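PDB 6H6O: ubiquinone biosynthesis protein UbiJ from Escherichia coli, which binds hydrophobic intermediates of ubiquinone biosynthesis through its SCP2 domain and is essential for the stability of the multi-enzyme Ubi complex. Local coordinates for residues L36-L48 and T57-D69. Residues are numbered along the deposited sequence; the frame is centred on the assembly and turned at random. Where two conformers were deposited one is given.
Sequences LKTARSRLLGKVL and TSLILVFSERQVD. With CA (calcium ion), chain I.
In the SCP2 domain of UbiJ, Leu48 and Leu61 meet as a hydrogen-bonded pair within the antiparallel beta hairpin of strands 47-52 and 58-63: Leu61 N gives to Leu48 O at 2.8 Å, and Leu48 N returns to Leu61 O. One step on, Val47 and Val62 form a non-hydrogen-bonded pair, and the ladder resumes with Phe63 N to Lys46 O at 3.0 Å, almost straight at 173°. A more bent bond, 148° at the hydrogen, then joins Gly45 N to Phe63 O, carrying the pairing into the type II turn from Leu43 to Lys46. Phe63 is the main apolar link to the turn. With CG anti to its own carbonyl carbon (chi1 -59°), its ring lies alongside Leu43, whose CD1 makes a CH-pi contact 4.2 Å from the ring centroid; Val68 CG2 covers the opposite face, and Leu48 CB meets the edge at CE2, 4.0 Å away. Replacing the ring by an alanine is likely to leave Leu43 and Val68 facing a gap. Val47 CG1 and Ile60 CG2 press tightly at 3.5 Å. Farther out, a water accepts a hydrogen bond from Arg40 NE and donates one to Glu65 O, while Lys37 NZ and Glu65 OE1 form only a long salt bridge (4.0 Å). Backbone bonds thus set the register, the phenylalanine ring is sandwiched between Leu43 and Val68, and one long salt bridge and one water bridge link the helix.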
loop_
_atom_site.group_PDB
_atom_site.type_symbol
_atom_site.label_atom_id
_atom_site.label_comp_id
_atom_site.label_asym_id
_atom_site.label_seq_id
_atom_site.Cartn_x
_atom_site.Cartn_y
_atom_site.Cartn_z
ATOM N N LEU A 36 -22.064 -10.068 2.687
ATOM C CA LEU A 36 -21.681 -9.492 1.385
ATOM C C LEU A 36 -21.750 -10.451 0.190
ATOM O O LEU A 36 -21.415 -10.051 -0.937
ATOM C CB LEU A 36 -20.272 -8.883 1.483
ATOM C CG LEU A 36 -20.047 -7.812 2.539
ATOM C CD1 LEU A 36 -18.605 -7.376 2.539
ATOM C CD2 LEU A 36 -20.963 -6.613 2.315
ATOM N N LYS A 37 -22.163 -11.702 0.428
ATOM C CA LYS A 37 -22.193 -12.737 -0.606
ATOM C C LYS A 37 -22.841 -12.294 -1.931
ATOM O O LYS A 37 -22.234 -12.496 -2.980
ATOM C CB LYS A 37 -22.835 -14.030 -0.092
ATOM C CG LYS A 37 -22.530 -15.233 -0.995
ATOM C CD LYS A 37 -23.159 -16.526 -0.527
ATOM C CE LYS A 37 -22.648 -17.701 -1.332
ATOM N NZ LYS A 37 -23.264 -18.976 -0.871
ATOM N N THR A 38 -24.031 -11.653 -1.897
ATOM C CA THR A 38 -24.691 -11.263 -3.168
ATOM C C THR A 38 -23.922 -10.170 -3.916
ATOM O O THR A 38 -23.925 -10.155 -5.154
ATOM C CB THR A 38 -26.155 -10.897 -2.979
ATOM O OG1 THR A 38 -26.216 -9.732 -2.175
ATOM C CG2 THR A 38 -26.982 -12.038 -2.383
ATOM N N ALA A 39 -23.244 -9.270 -3.169
ATOM C CA ALA A 39 -22.436 -8.211 -3.770
ATOM C C ALA A 39 -21.166 -8.818 -4.383
ATOM O O ALA A 39 -20.776 -8.416 -5.475
ATOM C CB ALA A 39 -22.076 -7.178 -2.718
ATOM N N ARG A 40 -20.544 -9.807 -3.718
ATOM C CA ARG A 40 -19.345 -10.470 -4.277
ATOM C C ARG A 40 -19.674 -11.289 -5.519
ATOM O O ARG A 40 -18.837 -11.362 -6.428
ATOM C CB ARG A 40 -18.667 -11.363 -3.247
ATOM C CG ARG A 40 -18.001 -10.567 -2.132
ATOM C CD ARG A 40 -17.146 -11.415 -1.208
ATOM N NE ARG A 40 -17.872 -12.571 -0.672
ATOM C CZ ARG A 40 -18.320 -12.681 0.576
ATOM N NH1 ARG A 40 -18.095 -11.713 1.461
ATOM N NH2 ARG A 40 -18.985 -13.759 0.952
ATOM N N SER A 41 -20.906 -11.869 -5.586
ATOM C CA SER A 41 -21.311 -12.718 -6.728
ATOM C C SER A 41 -21.177 -12.020 -8.078
ATOM O O SER A 41 -20.853 -12.669 -9.073
ATOM C CB SER A 41 -22.726 -13.259 -6.541
ATOM O OG SER A 41 -23.690 -12.274 -6.868
ATOM N N ARG A 42 -21.383 -10.683 -8.091
ATOM C CA ARG A 42 -21.275 -9.852 -9.295
ATOM C C ARG A 42 -19.842 -9.851 -9.891
ATOM O O ARG A 42 -19.675 -9.529 -11.056
ATOM C CB ARG A 42 -21.697 -8.405 -8.960
ATOM C CG ARG A 42 -23.202 -8.279 -8.656
ATOM C CD ARG A 42 -23.691 -6.847 -8.688
ATOM N NE ARG A 42 -23.183 -6.078 -7.553
ATOM C CZ ARG A 42 -23.935 -5.373 -6.710
ATOM N NH1 ARG A 42 -25.252 -5.326 -6.862
ATOM N NH2 ARG A 42 -23.373 -4.708 -5.709
ATOM N N LEU A 43 -18.827 -10.191 -9.086
ATOM C CA LEU A 43 -17.407 -10.200 -9.487
ATOM C C LEU A 43 -16.857 -11.611 -9.725
ATOM O O LEU A 43 -15.694 -11.738 -10.114
ATOM C CB LEU A 43 -16.547 -9.499 -8.405
ATOM C CG LEU A 43 -16.773 -7.995 -8.262
ATOM C CD1 LEU A 43 -16.167 -7.481 -6.947
ATOM C CD2 LEU A 43 -16.183 -7.210 -9.440
ATOM N N LEU A 44 -17.651 -12.657 -9.478
ATOM C CA LEU A 44 -17.144 -14.046 -9.610
ATOM C C LEU A 44 -16.549 -14.324 -10.974
ATOM O O LEU A 44 -17.170 -14.044 -11.993
ATOM C CB LEU A 44 -18.183 -15.110 -9.237
ATOM C CG LEU A 44 -18.722 -15.062 -7.803
ATOM C CD1 LEU A 44 -19.761 -16.135 -7.572
ATOM C CD2 LEU A 44 -17.606 -15.078 -6.775
ATOM N N GLY A 45 -15.312 -14.797 -10.965
ATOM C CA GLY A 45 -14.570 -15.113 -12.181
ATOM C C GLY A 45 -13.924 -13.938 -12.880
ATOM O O GLY A 45 -13.197 -14.131 -13.861
ATOM N N LYS A 46 -14.128 -12.718 -12.369
ATOM C CA LYS A 46 -13.550 -11.529 -12.989
ATOM C C LYS A 46 -12.075 -11.347 -12.685
ATOM O O LYS A 46 -11.596 -11.685 -11.590
ATOM C CB LYS A 46 -14.351 -10.253 -12.632
ATOM C CG LYS A 46 -15.823 -10.300 -13.107
ATOM C CD LYS A 46 -15.992 -10.370 -14.643
ATOM C CE LYS A 46 -17.465 -10.329 -15.003
ATOM N NZ LYS A 46 -17.675 -10.563 -16.461
ATOM N N VAL A 47 -11.350 -10.823 -13.677
ATOM C CA VAL A 47 -9.936 -10.434 -13.601
ATOM C C VAL A 47 -9.867 -8.893 -13.743
ATOM O O VAL A 47 -10.202 -8.352 -14.810
ATOM C CB VAL A 47 -9.043 -11.121 -14.658
ATOM C CG1 VAL A 47 -7.574 -10.701 -14.464
ATOM C CG2 VAL A 47 -9.190 -12.640 -14.615
ATOM N N LEU A 48 -9.458 -8.198 -12.669
ATOM C CA LEU A 48 -9.346 -6.748 -12.659
ATOM C C LEU A 48 -7.872 -6.370 -12.574
ATOM O O LEU A 48 -7.220 -6.690 -11.578
ATOM C CB LEU A 48 -10.126 -6.162 -11.470
ATOM C CG LEU A 48 -10.013 -4.626 -11.201
ATOM C CD1 LEU A 48 -10.502 -3.790 -12.416
ATOM C CD2 LEU A 48 -10.820 -4.226 -9.944
ATOM N N THR A 57 5.094 -1.760 -11.814
ATOM C CA THR A 57 4.394 -3.041 -11.893
ATOM C C THR A 57 2.868 -2.934 -11.796
ATOM O O THR A 57 2.343 -2.012 -11.195
ATOM C CB THR A 57 4.918 -3.977 -10.795
ATOM O OG1 THR A 57 4.837 -3.307 -9.533
ATOM C CG2 THR A 57 6.335 -4.496 -11.069
ATOM N N SER A 58 2.175 -3.931 -12.325
ATOM C CA SER A 58 0.714 -4.049 -12.301
ATOM C C SER A 58 0.259 -4.831 -11.043
ATOM O O SER A 58 1.060 -5.544 -10.429
ATOM C CB SER A 58 0.249 -4.810 -13.544
ATOM O OG SER A 58 0.800 -4.288 -14.742
ATOM N N LEU A 59 -1.029 -4.697 -10.691
ATOM C CA LEU A 59 -1.697 -5.478 -9.654
ATOM C C LEU A 59 -2.864 -6.168 -10.380
ATOM O O LEU A 59 -3.603 -5.520 -11.110
ATOM C CB LEU A 59 -2.274 -4.610 -8.533
ATOM C CG LEU A 59 -1.311 -4.021 -7.493
ATOM C CD1 LEU A 59 -2.092 -3.168 -6.518
ATOM C CD2 LEU A 59 -0.569 -5.131 -6.691
ATOM N N ILE A 60 -3.007 -7.458 -10.204
ATOM C CA ILE A 60 -4.095 -8.184 -10.853
ATOM C C ILE A 60 -4.919 -8.873 -9.762
ATOM O O ILE A 60 -4.375 -9.601 -8.942
ATOM C CB ILE A 60 -3.574 -9.133 -11.955
ATOM C CG1 ILE A 60 -2.743 -8.354 -13.034
ATOM C CG2 ILE A 60 -4.756 -9.867 -12.620
ATOM C CD1 ILE A 60 -1.240 -8.408 -12.847
ATOM N N LEU A 61 -6.215 -8.576 -9.728
ATOM C CA LEU A 61 -7.158 -9.121 -8.745
ATOM C C LEU A 61 -8.025 -10.170 -9.450
ATOM O O LEU A 61 -8.665 -9.854 -10.466
ATOM C CB LEU A 61 -8.043 -8.002 -8.179
ATOM C CG LEU A 61 -7.479 -7.133 -7.019
ATOM C CD1 LEU A 61 -6.143 -6.501 -7.349
ATOM C CD2 LEU A 61 -8.484 -6.061 -6.625
ATOM N N VAL A 62 -8.018 -11.410 -8.949
ATOM C CA VAL A 62 -8.822 -12.506 -9.553
ATOM C C VAL A 62 -9.849 -12.916 -8.518
ATOM O O VAL A 62 -9.479 -13.461 -7.482
ATOM C CB VAL A 62 -7.946 -13.714 -9.993
ATOM C CG1 VAL A 62 -8.808 -14.791 -10.646
ATOM C CG2 VAL A 62 -6.814 -13.263 -10.925
ATOM N N PHE A 63 -11.128 -12.680 -8.809
ATOM C CA PHE A 63 -12.209 -12.939 -7.865
ATOM C C PHE A 63 -12.817 -14.342 -7.961
ATOM O O PHE A 63 -13.337 -14.718 -9.011
ATOM C CB PHE A 63 -13.302 -11.862 -7.996
ATOM C CG PHE A 63 -12.818 -10.454 -7.751
ATOM C CD1 PHE A 63 -12.837 -9.908 -6.466
ATOM C CD2 PHE A 63 -12.345 -9.669 -8.800
ATOM C CE1 PHE A 63 -12.366 -8.599 -6.230
ATOM C CE2 PHE A 63 -11.878 -8.369 -8.567
ATOM C CZ PHE A 63 -11.897 -7.838 -7.280
ATOM N N SER A 64 -12.756 -15.114 -6.856
ATOM C CA SER A 64 -13.391 -16.431 -6.787
ATOM C C SER A 64 -14.457 -16.388 -5.666
ATOM O O SER A 64 -14.644 -15.332 -5.056
ATOM C CB SER A 64 -12.360 -17.549 -6.603
ATOM O OG SER A 64 -11.744 -17.548 -5.330
ATOM N N GLU A 65 -15.177 -17.491 -5.424
ATOM C CA GLU A 65 -16.237 -17.513 -4.412
ATOM C C GLU A 65 -15.715 -17.305 -2.967
ATOM O O GLU A 65 -16.338 -16.580 -2.218
ATOM C CB GLU A 65 -17.107 -18.773 -4.513
ATOM C CG GLU A 65 -18.426 -18.628 -3.761
ATOM C CD GLU A 65 -19.161 -19.911 -3.433
ATOM O OE1 GLU A 65 -20.412 -19.913 -3.513
ATOM O OE2 GLU A 65 -18.492 -20.900 -3.061
ATOM N N ARG A 66 -14.582 -17.882 -2.600
ATOM C CA ARG A 66 -14.123 -17.783 -1.203
ATOM C C ARG A 66 -13.029 -16.755 -0.968
ATOM O O ARG A 66 -12.737 -16.428 0.191
ATOM C CB ARG A 66 -13.703 -19.165 -0.685
ATOM C CG ARG A 66 -14.889 -20.133 -0.585
ATOM C CD ARG A 66 -14.632 -21.258 0.408
ATOM N NE ARG A 66 -13.793 -22.321 -0.149
ATOM C CZ ARG A 66 -14.249 -23.502 -0.557
ATOM N NH1 ARG A 66 -15.544 -23.786 -0.475
ATOM N NH2 ARG A 66 -13.414 -24.409 -1.046
ATOM N N GLN A 67 -12.409 -16.255 -2.047
ATOM C CA GLN A 67 -11.374 -15.238 -1.898
ATOM C C GLN A 67 -11.071 -14.523 -3.181
ATOM O O GLN A 67 -11.497 -14.965 -4.263
ATOM C CB GLN A 67 -10.067 -15.880 -1.381
ATOM C CG GLN A 67 -9.380 -16.826 -2.376
ATOM C CD GLN A 67 -8.209 -17.530 -1.745
ATOM O OE1 GLN A 67 -7.097 -17.008 -1.732
ATOM N NE2 GLN A 67 -8.426 -18.747 -1.265
ATOM N N VAL A 68 -10.266 -13.454 -3.056
ATOM C CA VAL A 68 -9.692 -12.740 -4.196
ATOM C C VAL A 68 -8.189 -13.023 -4.108
ATOM O O VAL A 68 -7.590 -13.013 -3.012
ATOM C CB VAL A 68 -10.014 -11.214 -4.222
ATOM C CG1 VAL A 68 -9.641 -10.533 -2.900
ATOM C CG2 VAL A 68 -9.341 -10.508 -5.413
ATOM N N ASP A 69 -7.604 -13.329 -5.243
ATOM C CA ASP A 69 -6.187 -13.568 -5.333
ATOM C C ASP A 69 -5.555 -12.357 -5.984
ATOM O O ASP A 69 -6.128 -11.789 -6.915
ATOM C CB ASP A 69 -5.901 -14.853 -6.114
ATOM C CG ASP A 69 -6.145 -16.056 -5.241
ATOM O OD1 ASP A 69 -5.277 -16.355 -4.389
ATOM O OD2 ASP A 69 -7.242 -16.636 -5.328
HETATM CA CA CA I . -3.064 -15.751 -3.437
HETATM O O HOH W 1 -18.562 -15.002 -2.157
HETATM O O HOH W 2 -2.035 -14.824 -5.430
HETATM O O HOH W 3 -1.950 -17.525 -4.572
HETATM O O HOH W 4 -3.611 -17.334 -2.013
HETATM O O HOH W 5 -1.177 -15.237 -2.341
#